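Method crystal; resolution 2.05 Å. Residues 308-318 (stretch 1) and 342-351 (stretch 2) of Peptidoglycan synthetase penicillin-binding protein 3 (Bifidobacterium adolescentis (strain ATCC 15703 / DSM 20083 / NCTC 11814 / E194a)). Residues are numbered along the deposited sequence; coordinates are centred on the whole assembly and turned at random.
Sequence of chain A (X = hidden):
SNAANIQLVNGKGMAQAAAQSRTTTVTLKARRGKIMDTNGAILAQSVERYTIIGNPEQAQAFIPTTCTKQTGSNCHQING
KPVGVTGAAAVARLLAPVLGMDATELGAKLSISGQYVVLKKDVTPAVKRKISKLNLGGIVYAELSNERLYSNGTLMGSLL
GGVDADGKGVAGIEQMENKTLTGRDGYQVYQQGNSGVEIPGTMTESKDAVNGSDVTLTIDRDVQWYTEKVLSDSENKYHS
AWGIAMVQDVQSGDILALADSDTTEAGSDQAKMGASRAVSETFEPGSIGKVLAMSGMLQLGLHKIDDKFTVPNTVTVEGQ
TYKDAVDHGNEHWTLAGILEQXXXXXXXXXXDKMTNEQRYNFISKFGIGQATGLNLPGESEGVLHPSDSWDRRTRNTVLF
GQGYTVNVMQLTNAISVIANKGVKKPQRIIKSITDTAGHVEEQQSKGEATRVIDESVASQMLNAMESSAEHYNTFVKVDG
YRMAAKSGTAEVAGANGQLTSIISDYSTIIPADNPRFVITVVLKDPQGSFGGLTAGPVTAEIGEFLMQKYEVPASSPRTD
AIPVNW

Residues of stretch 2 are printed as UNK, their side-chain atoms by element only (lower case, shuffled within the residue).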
ATOM      1  N   LYS A 308      -0.355  29.146  32.150  1.00 33.76           N
ATOM      2  CA  LYS A 308      -1.020  30.325  31.611  1.00 37.47           C
ATOM      3  C   LYS A 308      -0.042  31.232  30.882  1.00 39.27           C
ATOM      4  O   LYS A 308       1.031  31.549  31.398  1.00 37.72           O
ATOM      5  CB  LYS A 308      -1.686  31.116  32.736  1.00 40.07           C
ATOM      6  CG  LYS A 308      -2.733  30.345  33.530  1.00 37.56           C
ATOM      7  CD  LYS A 308      -3.274  31.213  34.671  1.00 43.88           C
ATOM      8  CE  LYS A 308      -4.389  30.514  35.430  1.00 52.28           C
ATOM      9  NZ  LYS A 308      -3.942  29.222  36.032  1.00 56.91           N
ATOM     10  N   PHE A 309      -0.427  31.664  29.688  1.00 31.19           N
ATOM     11  CA  PHE A 309       0.397  32.576  28.908  1.00 31.61           C
ATOM     12  C   PHE A 309      -0.391  33.816  28.489  1.00 43.25           C
ATOM     13  O   PHE A 309      -1.618  33.778  28.336  1.00 38.62           O
ATOM     14  CB  PHE A 309       0.941  31.880  27.647  1.00 29.94           C
ATOM     15  CG  PHE A 309       1.833  30.688  27.929  1.00 32.19           C
ATOM     16  CD1 PHE A 309       1.286  29.425  28.133  1.00 28.61           C
ATOM     17  CD2 PHE A 309       3.218  30.827  27.958  1.00 37.46           C
ATOM     18  CE1 PHE A 309       2.106  28.320  28.379  1.00 27.78           C
ATOM     19  CE2 PHE A 309       4.049  29.727  28.194  1.00 37.52           C
ATOM     20  CZ  PHE A 309       3.490  28.472  28.403  1.00 32.02           C
ATOM     21  N   THR A 310       0.336  34.914  28.306  1.00 39.46           N
ATOM     22  CA  THR A 310      -0.181  36.074  27.599  1.00 38.46           C
ATOM     23  C   THR A 310       0.441  36.073  26.215  1.00 38.39           C
ATOM     24  O   THR A 310       1.655  36.201  26.066  1.00 41.40           O
ATOM     25  CB  THR A 310       0.187  37.383  28.319  1.00 41.41           C
ATOM     26  OG1 THR A 310      -0.357  37.355  29.644  1.00 37.62           O
ATOM     27  CG2 THR A 310      -0.378  38.587  27.565  1.00 43.41           C
ATOM     28  N   VAL A 311      -0.391  35.914  25.199  1.00 34.86           N
ATOM     29  CA  VAL A 311       0.109  35.677  23.855  1.00 36.11           C
ATOM     30  C   VAL A 311      -0.275  36.841  22.958  1.00 37.37           C
ATOM     31  O   VAL A 311      -1.433  36.968  22.573  1.00 37.22           O
ATOM     32  CB  VAL A 311      -0.458  34.344  23.278  1.00 33.78           C
ATOM     33  CG1 VAL A 311       0.248  33.967  21.988  1.00 28.98           C
ATOM     34  CG2 VAL A 311      -0.309  33.227  24.293  1.00 29.23           C
ATOM     35  N   PRO A 312       0.698  37.705  22.638  1.00 42.87           N
ATOM     36  CA  PRO A 312       0.469  38.868  21.772  1.00 47.54           C
ATOM     37  C   PRO A 312       0.377  38.383  20.340  1.00 47.77           C
ATOM     38  O   PRO A 312       0.635  37.199  20.108  1.00 44.33           O
ATOM     39  CB  PRO A 312       1.729  39.712  21.987  1.00 50.61           C
ATOM     40  CG  PRO A 312       2.790  38.716  22.290  1.00 50.25           C
ATOM     41  CD  PRO A 312       2.113  37.569  23.024  1.00 42.44           C
ATOM     42  N   ASN A 313       0.014  39.226  19.380  1.00 46.29           N
ATOM     43  CA  ASN A 313      -0.127  38.668  18.034  1.00 46.77           C
ATOM     44  C   ASN A 313       1.183  38.605  17.258  1.00 41.02           C
ATOM     45  O   ASN A 313       1.245  38.031  16.182  1.00 39.05           O
ATOM     46  CB  ASN A 313      -1.243  39.335  17.223  1.00 57.59           C
ATOM     47  CG  ASN A 313      -0.758  40.515  16.419  1.00 60.01           C
ATOM     48  OD1 ASN A 313      -0.862  40.524  15.199  1.00 61.36           O
ATOM     49  ND2 ASN A 313      -0.221  41.517  17.098  1.00 63.90           N
ATOM     50  N   THR A 314       2.240  39.194  17.800  1.00 44.04           N
ATOM     51  CA  THR A 314       3.558  38.958  17.234  1.00 46.70           C
ATOM     52  C   THR A 314       4.558  38.811  18.352  1.00 39.92           C
ATOM     53  O   THR A 314       4.327  39.278  19.454  1.00 41.24           O
ATOM     54  CB  THR A 314       4.046  40.111  16.335  1.00 48.55           C
ATOM     55  OG1 THR A 314       4.423  41.224  17.159  1.00 54.39           O
ATOM     56  CG2 THR A 314       2.972  40.524  15.336  1.00 42.07           C
ATOM     57  N   VAL A 315       5.673  38.156  18.062  1.00 37.27           N
ATOM     58  CA  VAL A 315       6.792  38.169  18.986  1.00 36.67           C
ATOM     59  C   VAL A 315       8.091  38.193  18.194  1.00 41.54           C
ATOM     60  O   VAL A 315       8.195  37.586  17.127  1.00 42.41           O
ATOM     61  CB  VAL A 315       6.752  36.986  19.987  1.00 41.14           C
ATOM     62  CG1 VAL A 315       6.986  35.666  19.284  1.00 40.26           C
ATOM     63  CG2 VAL A 315       7.779  37.195  21.105  1.00 45.35           C
ATOM     64  N   THR A 316       9.067  38.932  18.704  1.00 45.32           N
ATOM     65  CA  THR A 316      10.358  39.022  18.051  1.00 51.21           C
ATOM     66  C   THR A 316      11.441  38.379  18.911  1.00 49.61           C
ATOM     67  O   THR A 316      11.612  38.723  20.075  1.00 45.92           O
ATOM     68  CB  THR A 316      10.714  40.479  17.727  1.00 55.94           C
ATOM     69  OG1 THR A 316       9.700  41.028  16.876  1.00 55.50           O
ATOM     70  CG2 THR A 316      12.052  40.548  17.014  1.00 57.49           C
ATOM     71  N   VAL A 317      12.155  37.425  18.335  1.00 47.40           N
ATOM     72  CA  VAL A 317      13.196  36.722  19.063  1.00 51.74           C
ATOM     73  C   VAL A 317      14.453  36.691  18.216  1.00 50.41           C
ATOM     74  O   VAL A 317      14.408  36.289  17.052  1.00 50.35           O
ATOM     75  CB  VAL A 317      12.766  35.279  19.395  1.00 61.26           C
ATOM     76  CG1 VAL A 317      13.977  34.420  19.726  1.00 65.60           C
ATOM     77  CG2 VAL A 317      11.771  35.275  20.540  1.00 63.99           C
ATOM     78  N   GLU A 318      15.565  37.131  18.797  1.00 48.70           N
ATOM     79  CA  GLU A 318      16.846  37.166  18.091  1.00 55.01           C
ATOM     80  C   GLU A 318      16.736  37.770  16.691  1.00 52.47           C
ATOM     81  O   GLU A 318      17.214  37.186  15.717  1.00 54.95           O
ATOM     82  CB  GLU A 318      17.428  35.760  17.984  1.00 62.17           C
ATOM     83  CG  GLU A 318      17.657  35.086  19.317  1.00 70.33           C
ATOM     84  CD  GLU A 318      18.268  33.712  19.154  1.00 76.25           C
ATOM     85  OE1 GLU A 318      19.214  33.577  18.344  1.00 79.48           O
ATOM     86  OE2 GLU A 318      17.796  32.767  19.821  1.00 75.81           O
ATOM     87  N   UNK A 342      -4.035  27.298  17.385  1.00 22.18           N
ATOM     88  CA  UNK A 342      -2.987  27.234  16.370  1.00 21.03           C
ATOM     89  C   UNK A 342      -2.011  28.421  16.468  1.00 25.26           C
ATOM     90  O   UNK A 342      -1.595  28.971  15.462  1.00 21.63           O
ATOM     91  c   UNK A 342      -3.594  27.185  14.957  1.00 25.71           C
ATOM     92  o   UNK A 342      -4.522  26.112  14.833  1.00 23.35           O
ATOM     93  N   UNK A 343      -1.633  28.810  17.673  1.00 23.56           N
ATOM     94  CA  UNK A 343      -0.796  29.998  17.816  1.00 21.90           C
ATOM     95  C   UNK A 343       0.695  29.693  17.711  1.00 24.15           C
ATOM     96  O   UNK A 343       1.311  29.181  18.660  1.00 23.67           O
ATOM     97  c   UNK A 343      -1.094  30.706  19.127  1.00 22.29           C
ATOM     98  o   UNK A 343      -0.176  31.771  19.354  1.00 24.54           O
ATOM     99  N   UNK A 344       1.259  30.027  16.556  1.00 22.86           N
ATOM    100  CA  UNK A 344       2.702  29.989  16.337  1.00 28.85           C
ATOM    101  C   UNK A 344       3.418  30.799  17.389  1.00 23.37           C
ATOM    102  O   UNK A 344       4.449  30.388  17.921  1.00 34.20           O
ATOM    103  n   UNK A 344       2.180  30.530  12.714  1.00 32.01           N
ATOM    104  c   UNK A 344       2.361  29.847  13.839  1.00 29.42           C
ATOM    105  c   UNK A 344       3.049  30.573  14.965  1.00 24.14           C
ATOM    106  o   UNK A 344       1.993  28.684  13.976  1.00 26.03           O
ATOM    107  N   UNK A 345       2.865  31.970  17.680  1.00 24.97           N
ATOM    108  CA  UNK A 345       3.493  32.890  18.612  1.00 26.12           C
ATOM    109  C   UNK A 345       3.536  32.237  19.997  1.00 35.70           C
ATOM    110  O   UNK A 345       4.577  32.214  20.643  1.00 27.00           O
ATOM    111  c   UNK A 345       2.933  34.994  17.307  1.00 27.73           C
ATOM    112  c   UNK A 345       3.301  35.107  19.808  1.00 29.84           C
ATOM    113  c   UNK A 345       2.771  34.254  18.654  1.00 29.95           C
ATOM    114  N   UNK A 346       2.415  31.668  20.429  1.00 30.08           N
ATOM    115  CA  UNK A 346       2.384  30.932  21.684  1.00 30.00           C
ATOM    116  C   UNK A 346       3.418  29.813  21.762  1.00 26.16           C
ATOM    117  O   UNK A 346       4.037  29.606  22.807  1.00 30.52           O
ATOM    118  N   UNK A 347       3.614  29.100  20.658  1.00 23.44           N
ATOM    119  CA  UNK A 347       4.574  27.999  20.625  1.00 22.99           C
ATOM    120  C   UNK A 347       5.999  28.515  20.796  1.00 28.28           C
ATOM    121  O   UNK A 347       6.813  27.918  21.495  1.00 29.29           O
ATOM    122  c   UNK A 347       4.469  27.206  19.317  1.00 21.59           C
ATOM    123  c   UNK A 347       3.203  26.365  19.164  1.00 20.20           C
ATOM    124  c   UNK A 347       4.338  23.701  20.009  1.00 19.42           C
ATOM    125 se   UNK A 347       3.020  25.026  20.566  0.62 25.50          SE
ATOM    126  N   UNK A 348       6.304  29.622  20.136  1.00 25.21           N
ATOM    127  CA  UNK A 348       7.621  30.247  20.289  1.00 29.03           C
ATOM    128  C   UNK A 348       7.875  30.677  21.727  1.00 31.42           C
ATOM    129  O   UNK A 348       8.949  30.429  22.278  1.00 29.74           O
ATOM    130  c   UNK A 348       7.848  30.938  17.898  1.00 32.64           C
ATOM    131  c   UNK A 348       8.995  32.307  19.732  1.00 32.69           C
ATOM    132  c   UNK A 348       7.776  31.444  19.342  1.00 30.40           C
ATOM    133  N   UNK A 349       6.886  31.317  22.336  1.00 28.49           N
ATOM    134  CA  UNK A 349       7.013  31.716  23.729  1.00 33.11           C
ATOM    135  C   UNK A 349       7.144  30.499  24.650  1.00 33.67           C
ATOM    136  O   UNK A 349       8.063  30.430  25.463  1.00 36.53           O
ATOM    137  c   UNK A 349       5.827  32.589  24.184  1.00 31.83           C
ATOM    138  c   UNK A 349       4.650  34.807  23.674  1.00 37.52           C
ATOM    139  c   UNK A 349       5.824  33.899  23.392  1.00 36.30           C
ATOM    140  c   UNK A 349       5.928  32.869  25.696  1.00 31.79           C
ATOM    141  N   UNK A 350       6.239  29.533  24.504  1.00 28.28           N
ATOM    142  CA  UNK A 350       6.254  28.340  25.351  1.00 27.99           C
ATOM    143  C   UNK A 350       7.547  27.538  25.208  1.00 32.86           C
ATOM    144  O   UNK A 350       8.030  26.962  26.171  1.00 33.63           O
ATOM    145  c   UNK A 350       5.048  27.440  25.037  1.00 25.69           C
ATOM    146  N   UNK A 351       8.099  27.499  24.001  1.00 32.78           N
ATOM    147  CA  UNK A 351       9.232  26.635  23.724  1.00 29.17           C
ATOM    148  C   UNK A 351      10.572  27.255  24.058  1.00 33.64           C
ATOM    149  O   UNK A 351      11.616  26.688  23.733  1.00 32.51           O
TER

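Position 342 carries one carbon and then one oxygen, too far from stretch 1 to touch it; a two-atom side chain ending in a hydroxyl is serine, S342. Its positive phi of 54° belongs to a Schellman motif that closes the preceding helix.

Position 343 again has one carbon followed by one oxygen. The oxygen lies 3.5 Å from CG1 of V311 and accepts a hydrogen bond from the backbone N of residue 346 at 2.8 Å. One carbon ending in one oxygen is again serine, S343; the capping bond fits its place at the N-cap of the next helix.

At position 344 two carbons follow one another, the second bearing one oxygen and one nitrogen, and none of these atoms contacts stretch 1. This short carboxamide is asparagine, N344.

Position 345 has three carbons, the first carrying the other two. One methyl lies 3.4 Å from O of P312, and the other approaches O of N313 at 3.7 Å. The first of these methyls also meets CG1 of V315 at 3.8 Å and CG1 of V311 at 3.9 Å. The β-branched pattern is that of valine, V345.

Position 346 has no side-chain atoms, and CG1 of V311 lies 3.5 Å from its backbone N. The residue is glycine, G346. An ideal CB here would be 3.7 Å from CG1 of V311, which is tolerable, but only 3.1 Å from OG of S343, which is crowded.

At position 347 an unbranched chain of two carbons, selenium and a final carbon points away from stretch 1 along its CA-to-CB bond and makes no contact with it. This is selenomethionine, M347.

Position 348 repeats the three-carbon fork, and one of its methyls lies 3.9 Å from CG1 of V315 and 4.1 Å from CG2 of V317; this is V348.

Position 349 has four carbons forked at the first, with one arm two carbons long. The end of the long arm lies 3.8 Å from CD of P312, and the short arm lies 4.1 Å from CD2 of F309. This is isoleucine, I349.

Position 350 bears a single carbon, CB, 3.8 Å from CZ of F309 and oblique to the ring; it is alanine, A350.

Position 351 lacks side-chain atoms and is glycine, G351, the first residue to leave helical phi/psi.

The contact is apolar packing, without a hydrogen bond between the stretches. V345, V348 and I349 point toward the two strands and their connecting loop, while F309, V315 and V317 point back toward the helix. V345 lies where strand, loop and strand converge, and I349 reaches both F309 and P312. V311 packs against the first turn of the helix, its CG1 near G346 N and the S343 hydroxyl that caps the helix; the crowding a side chain at G346 would meet comes from S343.

Stretch 2 342-351: SSNVGMVIAG
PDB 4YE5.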